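Local coordinates for sensor protein CpxA (Vibrio parahaemolyticus, PDB 3V67) that forms the periplasmic PAS-fold sensing domain of a membrane-bound two-component sensor that probably acts as a histidine kinase, autophosphorylating with ATP, at the interface of chains A and B. Coordinates in Å, arbitrary orientation; residue numbers count along the deposited sequence, not the author numbering. Chains: chain A/B, Sensor protein CpxA.

The interface of chains A and B. Residues chain A 134, 136-137; chain B 30-31, 44, 47, 55.
A:Asp137, the last modelled residue of the C-terminal tail of chain A, meets B:Lys30, B:Tyr31 and B:Asn47 of the other periplasmic PAS-fold domain in the deposited two-chain assembly, which is not an exact two-fold and whose biological relevance the structure alone does not show. Its carboxylate oxygen OD1 makes a long salt bridge with the ammonium nitrogen NZ of B:Lys30, 3.8 Å apart. B:Tyr31 approaches the same oxygen tip to tip, its phenol OH donating a weak hydrogen bond over 3.4 Å to A:Asp137 OD1; the carboxylate and ring planes are turned 45° apart. At these lengths the carboxylate is probably held loosely, more by charge than by directed bonds.

B:Asn47 packs against the backbone end of the same residue. Its side chain crosses that of A:Asp137 at about a right angle, and its amide nitrogen ND2 lies 3.2 Å from the A:Asp137 backbone carbon C. The approach reads as packing, with CB of B:Asn47 also 3.6 Å from the A:Asp137 backbone O.

The shape of the B:Lys30 chain, at the end of helix 14-30, brings its ammonium to the tail: CG is anti to the backbone N (chi1 172°) and the rest runs extended. Its CG also covers one face of the B:Tyr31 ring, near the rim. Across the interface, A:Arg134 NH2 sits 4.5 Å from B:Arg55 NH1, a proximity of like charges that may be mildly unfavourable. In the second shell, A:Arg134 holds the tail from its own side: A:Asp137 C lies in plane at the guanidinium edge, and NH1 donates a 3.0 Å hydrogen bond to A:Asp137 O, nearly perpendicular to the carbonyl plane (83° out of it) and off its lone pairs.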
# COMPACT_ATOMS: atom_id res chain seq x y z
N ARG A 134 -17.20 -1.87 -13.28
CA ARG A 134 -18.62 -1.96 -13.01
C ARG A 134 -19.05 -3.39 -13.32
O ARG A 134 -18.32 -4.13 -13.97
CB ARG A 134 -19.41 -0.99 -13.90
CG ARG A 134 -18.70 0.32 -14.23
CD ARG A 134 -17.80 0.22 -15.46
NE ARG A 134 -18.52 -0.19 -16.67
CZ ARG A 134 -18.28 -1.31 -17.35
NH1 ARG A 134 -17.34 -2.15 -16.95
NH2 ARG A 134 -18.99 -1.58 -18.44
N PHE A 136 -21.56 -4.27 -15.26
CA PHE A 136 -22.01 -4.42 -16.65
C PHE A 136 -20.87 -4.58 -17.66
O PHE A 136 -21.05 -4.35 -18.85
CB PHE A 136 -23.02 -3.34 -17.07
CG PHE A 136 -22.78 -1.98 -16.47
CD1 PHE A 136 -22.13 -0.99 -17.18
CD2 PHE A 136 -23.25 -1.68 -15.20
CE1 PHE A 136 -21.93 0.26 -16.64
CE2 PHE A 136 -23.04 -0.43 -14.64
CZ PHE A 136 -22.39 0.54 -15.36
N ASP A 137 -19.70 -4.97 -17.15
CA ASP A 137 -18.58 -5.45 -17.96
C ASP A 137 -18.12 -4.48 -19.04
O ASP A 137 -16.93 -4.20 -19.16
CB ASP A 137 -18.93 -6.81 -18.58
CG ASP A 137 -17.82 -7.82 -18.41
OD1 ASP A 137 -17.71 -8.74 -19.26
OD2 ASP A 137 -17.05 -7.70 -17.43
N LYS B 30 -20.65 -15.13 -14.77
CA LYS B 30 -21.24 -14.78 -16.05
C LYS B 30 -20.94 -15.82 -17.12
O LYS B 30 -21.82 -16.19 -17.90
CB LYS B 30 -20.74 -13.41 -16.52
CG LYS B 30 -21.16 -13.07 -17.94
CD LYS B 30 -20.90 -11.62 -18.28
CE LYS B 30 -21.42 -11.29 -19.67
NZ LYS B 30 -21.28 -9.84 -19.98
N TYR B 31 -19.71 -16.31 -17.14
CA TYR B 31 -19.27 -17.24 -18.18
C TYR B 31 -19.14 -18.67 -17.67
O TYR B 31 -18.38 -19.46 -18.22
CB TYR B 31 -17.94 -16.77 -18.78
CG TYR B 31 -18.02 -15.39 -19.39
CD1 TYR B 31 -17.65 -14.27 -18.67
CD2 TYR B 31 -18.49 -15.22 -20.69
CE1 TYR B 31 -17.73 -13.01 -19.22
CE2 TYR B 31 -18.57 -13.96 -21.25
CZ TYR B 31 -18.19 -12.86 -20.52
OH TYR B 31 -18.27 -11.61 -21.08
N VAL B 44 -14.87 -11.13 -23.04
CA VAL B 44 -14.45 -10.25 -21.95
C VAL B 44 -13.70 -9.03 -22.47
O VAL B 44 -13.99 -7.90 -22.07
CB VAL B 44 -13.57 -11.01 -20.94
CG1 VAL B 44 -12.75 -10.03 -20.11
CG2 VAL B 44 -14.42 -11.88 -20.04
N ASN B 47 -15.45 -5.82 -24.59
CA ASN B 47 -16.18 -4.68 -24.05
C ASN B 47 -15.41 -3.35 -24.04
O ASN B 47 -15.97 -2.31 -23.70
CB ASN B 47 -16.76 -4.98 -22.67
CG ASN B 47 -18.22 -5.41 -22.74
OD1 ASN B 47 -18.93 -5.08 -23.69
ND2 ASN B 47 -18.67 -6.16 -21.74
N ARG B 55 -11.54 2.90 -19.01
CA ARG B 55 -11.95 1.79 -18.15
C ARG B 55 -10.78 0.86 -17.82
O ARG B 55 -9.88 0.67 -18.65
CB ARG B 55 -13.08 1.00 -18.80
CG ARG B 55 -14.41 1.72 -18.81
CD ARG B 55 -15.39 1.07 -19.76
NE ARG B 55 -15.13 1.43 -21.15
CZ ARG B 55 -15.90 1.07 -22.17
NH1 ARG B 55 -16.98 0.33 -21.95
NH2 ARG B 55 -15.60 1.45 -23.40